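Side-chain contacts in BIFUNCTIONAL PROTEIN Proline utilization A (PutA) (PDB 5UX5), which couples an FAD-dependent proline dehydrogenase to an NAD-dependent aldehyde dehydrogenase in one chain, probably oxidising proline to glutamate in two steps: residues A[761-766]-A[801-806]; A[774-779]-A[812-817]. All coordinates share one frame; numbering follows the deposited sequence.

Interaction 1 (A[761-766]-A[801-806]); sequences TTMNGL and WSPGIR
Between Met763 and Leu766, which meet Pro803 and Trp801 respectively, the amide nitrogen ND2 of Asn764 is held twice: by a weak hydrogen bond to Gly765 O (3.3 Å from Asn764 ND2) and by a hydrogen bond to His720 ND1. The Asn764 side chain points away from 801-806, its amide used on Gly765 and His720, and the contact between 761-766 and 801-806 is made by apolar side chains, with no hydrogen bond across, a clear case of a loop sorting its residues between two surroundings. Met763 reaches across with CG anti to the backbone N (chi1 -174°), stays nearly straight at the next bond, and bends at chi3 (-68°). That last bend lays its methyl on the CB-CG part of the proline ring: Met763 CE is 3.4 Å from Pro803 CB and 3.6 Å from Pro803 CG. Three residues further on, Leu766 sends one branch to the pyrrole side of the indole, with Leu766 CD1 lying 3.9 Å from Trp801 CD1 and approaching the ring obliquely. Phe718 of helix 706-718 touches both Met763 and Pro803, while helix 772-779 packs on Leu766 and Trp801. This is buried hydrophobic packing within the aldehyde dehydrogenase fold, where the loop joining helices 740-750 and 772-779 meets the run leading into strand 804-807.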
# COMPACT_ATOMS: atom_id res chain seq x y z
N THR A 761 -1.72 4.44 -17.86
CA THR A 761 -2.49 3.28 -17.42
C THR A 761 -2.56 3.21 -15.90
O THR A 761 -1.53 3.23 -15.20
CB THR A 761 -1.86 1.97 -17.94
OG1 THR A 761 -1.83 1.95 -19.37
CG2 THR A 761 -2.65 0.80 -17.48
N THR A 762 -3.79 3.07 -15.39
CA THR A 762 -4.01 2.78 -13.98
C THR A 762 -4.68 1.43 -13.75
O THR A 762 -4.79 1.02 -12.59
CB THR A 762 -4.85 3.91 -13.33
OG1 THR A 762 -5.95 4.27 -14.18
CG2 THR A 762 -4.00 5.14 -13.16
N MET A 763 -5.15 0.75 -14.80
CA MET A 763 -5.47 -0.68 -14.75
C MET A 763 -4.96 -1.32 -16.03
O MET A 763 -5.44 -1.00 -17.12
CB MET A 763 -6.95 -0.99 -14.59
CG MET A 763 -7.13 -2.49 -14.40
SD MET A 763 -8.71 -3.18 -14.83
CE MET A 763 -9.70 -2.45 -13.60
N ASN A 764 -3.97 -2.21 -15.90
CA ASN A 764 -3.30 -2.81 -17.04
C ASN A 764 -4.17 -3.88 -17.71
O ASN A 764 -5.31 -4.16 -17.31
CB ASN A 764 -1.94 -3.36 -16.61
CG ASN A 764 -1.98 -4.06 -15.25
OD1 ASN A 764 -1.88 -3.43 -14.18
ND2 ASN A 764 -2.12 -5.38 -15.30
N GLY A 765 -3.61 -4.50 -18.76
CA GLY A 765 -4.29 -5.54 -19.49
C GLY A 765 -4.04 -6.91 -18.90
O GLY A 765 -3.36 -7.07 -17.88
N LEU A 766 -4.62 -7.92 -19.54
CA LEU A 766 -4.44 -9.29 -19.08
C LEU A 766 -3.22 -9.91 -19.73
O LEU A 766 -2.69 -9.42 -20.73
CB LEU A 766 -5.68 -10.13 -19.37
CG LEU A 766 -7.04 -9.64 -18.90
CD1 LEU A 766 -8.08 -10.55 -19.56
CD2 LEU A 766 -7.21 -9.57 -17.35
N TRP A 801 -9.48 -5.39 -21.10
CA TRP A 801 -10.88 -5.44 -20.67
C TRP A 801 -11.12 -4.37 -19.62
O TRP A 801 -10.36 -4.26 -18.65
CB TRP A 801 -11.25 -6.81 -20.08
CG TRP A 801 -11.49 -7.84 -21.10
CD1 TRP A 801 -10.56 -8.53 -21.80
CD2 TRP A 801 -12.78 -8.30 -21.57
NE1 TRP A 801 -11.17 -9.41 -22.68
CE2 TRP A 801 -12.53 -9.28 -22.56
CE3 TRP A 801 -14.10 -7.99 -21.25
CZ2 TRP A 801 -13.56 -9.94 -23.22
CZ3 TRP A 801 -15.12 -8.65 -21.92
CH2 TRP A 801 -14.84 -9.61 -22.88
N SER A 802 -12.20 -3.61 -19.79
CA SER A 802 -12.59 -2.64 -18.78
C SER A 802 -13.17 -3.40 -17.58
O SER A 802 -13.63 -4.53 -17.72
CB SER A 802 -13.59 -1.62 -19.36
OG SER A 802 -14.96 -1.89 -19.05
N PRO A 803 -13.12 -2.81 -16.38
CA PRO A 803 -13.58 -3.55 -15.19
C PRO A 803 -15.09 -3.62 -15.14
O PRO A 803 -15.79 -2.78 -15.71
CB PRO A 803 -13.05 -2.70 -14.03
CG PRO A 803 -12.94 -1.29 -14.60
CD PRO A 803 -12.63 -1.45 -16.06
N GLY A 804 -15.59 -4.60 -14.38
CA GLY A 804 -17.02 -4.74 -14.18
C GLY A 804 -17.36 -4.97 -12.72
O GLY A 804 -16.52 -5.35 -11.93
N ILE A 805 -18.62 -4.74 -12.37
CA ILE A 805 -19.12 -4.95 -11.01
C ILE A 805 -20.49 -5.63 -11.09
O ILE A 805 -21.45 -5.04 -11.62
CB ILE A 805 -19.20 -3.64 -10.22
CG1 ILE A 805 -17.82 -2.99 -10.11
CG2 ILE A 805 -19.84 -3.83 -8.86
CD1 ILE A 805 -17.88 -1.64 -9.51
N ARG A 806 -20.58 -6.87 -10.60
CA ARG A 806 -21.86 -7.57 -10.38
C ARG A 806 -22.48 -7.20 -9.05
O ARG A 806 -21.79 -7.14 -8.02
CB ARG A 806 -21.66 -9.07 -10.34
CG ARG A 806 -21.00 -9.63 -11.48
CD ARG A 806 -20.81 -11.09 -11.23
NE ARG A 806 -20.18 -11.62 -12.41
CZ ARG A 806 -20.66 -12.61 -13.13
NH1 ARG A 806 -21.78 -13.22 -12.75
NH2 ARG A 806 -20.00 -13.00 -14.22

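Interaction 2 (A[774-779]-A[812-817]); sequences LHRGLT and GSWFHT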
# COMPACT_ATOMS: atom_id res chain seq x y z
N LEU A 774 -12.67 -17.06 -16.84
CA LEU A 774 -12.68 -15.60 -16.74
C LEU A 774 -13.62 -14.97 -17.77
O LEU A 774 -14.31 -13.98 -17.47
CB LEU A 774 -11.25 -15.05 -16.90
CG LEU A 774 -11.08 -13.54 -17.01
CD1 LEU A 774 -11.75 -12.83 -15.85
CD2 LEU A 774 -9.60 -13.17 -17.11
N HIS A 775 -13.67 -15.53 -18.97
CA HIS A 775 -14.62 -15.03 -19.95
C HIS A 775 -16.04 -15.11 -19.40
O HIS A 775 -16.88 -14.24 -19.68
CB HIS A 775 -14.48 -15.81 -21.26
CG HIS A 775 -15.33 -15.27 -22.37
ND1 HIS A 775 -16.62 -15.70 -22.60
CD2 HIS A 775 -15.07 -14.33 -23.31
CE1 HIS A 775 -17.11 -15.05 -23.64
NE2 HIS A 775 -16.20 -14.21 -24.08
N ARG A 776 -16.35 -16.17 -18.66
CA ARG A 776 -17.67 -16.25 -18.04
C ARG A 776 -17.85 -15.12 -17.03
O ARG A 776 -18.90 -14.47 -17.00
CB ARG A 776 -17.88 -17.61 -17.37
CG ARG A 776 -19.20 -17.68 -16.62
CD ARG A 776 -19.44 -19.08 -16.15
NE ARG A 776 -20.73 -19.30 -15.50
CZ ARG A 776 -21.10 -20.50 -15.08
NH1 ARG A 776 -20.27 -21.52 -15.24
NH2 ARG A 776 -22.28 -20.69 -14.51
N GLY A 777 -16.82 -14.89 -16.20
CA GLY A 777 -16.90 -13.82 -15.23
C GLY A 777 -17.07 -12.45 -15.86
O GLY A 777 -17.73 -11.58 -15.28
N LEU A 778 -16.50 -12.24 -17.05
CA LEU A 778 -16.57 -10.94 -17.73
C LEU A 778 -17.89 -10.69 -18.47
O LEU A 778 -18.32 -9.54 -18.54
CB LEU A 778 -15.41 -10.81 -18.71
CG LEU A 778 -14.01 -10.65 -18.16
CD1 LEU A 778 -13.03 -10.94 -19.28
CD2 LEU A 778 -13.78 -9.26 -17.57
N THR A 779 -18.55 -11.73 -19.02
CA THR A 779 -19.61 -11.53 -20.01
C THR A 779 -21.00 -11.96 -19.56
O THR A 779 -21.99 -11.36 -19.98
CB THR A 779 -19.29 -12.30 -21.31
OG1 THR A 779 -19.20 -13.69 -21.03
CG2 THR A 779 -18.00 -11.84 -21.91
N GLY A 812 -23.22 -19.20 -2.46
CA GLY A 812 -23.29 -20.48 -3.13
C GLY A 812 -23.50 -20.38 -4.61
O GLY A 812 -23.45 -21.42 -5.30
N SER A 813 -23.76 -19.18 -5.13
CA SER A 813 -23.78 -18.93 -6.56
C SER A 813 -22.40 -19.18 -7.16
O SER A 813 -21.39 -19.28 -6.46
CB SER A 813 -24.21 -17.49 -6.85
OG SER A 813 -23.10 -16.62 -7.05
N TRP A 814 -22.36 -19.23 -8.50
CA TRP A 814 -21.12 -19.56 -9.18
C TRP A 814 -20.03 -18.52 -8.88
O TRP A 814 -18.89 -18.88 -8.58
CB TRP A 814 -21.34 -19.70 -10.69
CG TRP A 814 -20.06 -20.02 -11.40
CD1 TRP A 814 -19.47 -21.25 -11.53
CD2 TRP A 814 -19.20 -19.09 -12.09
NE1 TRP A 814 -18.29 -21.14 -12.25
CE2 TRP A 814 -18.11 -19.83 -12.60
CE3 TRP A 814 -19.25 -17.71 -12.33
CZ2 TRP A 814 -17.07 -19.23 -13.33
CZ3 TRP A 814 -18.22 -17.12 -13.05
CH2 TRP A 814 -17.15 -17.88 -13.54
N PHE A 815 -20.36 -17.22 -8.96
CA PHE A 815 -19.32 -16.20 -8.78
C PHE A 815 -18.83 -16.10 -7.32
O PHE A 815 -17.72 -15.61 -7.07
CB PHE A 815 -19.80 -14.83 -9.30
CG PHE A 815 -18.70 -13.83 -9.37
CD1 PHE A 815 -17.74 -13.92 -10.38
CD2 PHE A 815 -18.57 -12.85 -8.40
CE1 PHE A 815 -16.68 -13.05 -10.42
CE2 PHE A 815 -17.50 -11.97 -8.44
CZ PHE A 815 -16.56 -12.06 -9.45
N HIS A 816 -19.62 -16.60 -6.37
CA HIS A 816 -19.20 -16.62 -4.98
C HIS A 816 -18.08 -17.63 -4.74
O HIS A 816 -17.24 -17.42 -3.86
CB HIS A 816 -20.41 -16.93 -4.10
CG HIS A 816 -20.10 -17.02 -2.64
ND1 HIS A 816 -20.81 -17.83 -1.79
CD2 HIS A 816 -19.17 -16.39 -1.89
CE1 HIS A 816 -20.32 -17.72 -0.57
NE2 HIS A 816 -19.32 -16.85 -0.60
N THR A 817 -18.01 -18.71 -5.53
CA THR A 817 -17.14 -19.85 -5.22
C THR A 817 -16.13 -20.15 -6.33
O THR A 817 -15.53 -21.23 -6.32
CB THR A 817 -17.97 -21.11 -4.92
OG1 THR A 817 -18.65 -21.57 -6.09
CG2 THR A 817 -19.04 -20.80 -3.89
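The loop that presents Trp814 to Arg776 starts at Gly812, whose N donates to His816 ND1 (2.9 Å between Gly812 N and His816 ND1). The bond is nearly straight at 168° and enters close to the imidazole plane, while His816 NE2 bonds Trp839 O on the other side of the ring. Ser813 O receives a weak bond from His816 N. Next comes Trp814, the first residue of a type I beta turn closed by Thr817 N on Trp814 O (3.2 Å). A chi1 of 180° swings the indole opposite the main-chain nitrogen and toward helix 772-779, where Arg776 stretches over one face. The extended arginine chain runs along the bicycle: Arg776 CD sits 3.6 Å from the centroid of the six-membered ring in a CH-pi contact, and Arg776 CZ stands 3.7 Å from that of the five-membered ring. The guanidinium lies almost parallel to the indole, the planes 7° apart. Gly777 brings the bare helix backbone near the far end of the ring, its N 4.0 Å from Trp814 CH2. Phe815 follows and turns to Val824 and strand 728-734. Because a guanidinium stacked by its face keeps its N-H groups pointing outward, Arg776 can combine the cation-pi contact with a salt bridge from NH2 to Glu782, and the two together restrict the rotation of the guanidinium.

Interaction 2 uses helix 772-779, and interaction 1 packs against it; both lie within the aldehyde dehydrogenase part of the chain, and their segments alternate in sequence. Interaction 1 is buried and apolar; interaction 2, nearer the periphery and partly exposed, relies on a charge stacked on an aromatic ring. The helix itself joins them: Leu778 CD1 packs 3.5 Å from Trp801 CD2, and Leu774 touches Leu766, on sides of the helix other than the one bearing Arg776. Arg806, just beyond the apolar contact, probably donates from NH2 to Gly777 O (2.9 Å) and also pairs with Glu785. The two contacts illustrate how one short helix can serve an oily interior and a more polar surface through different residues.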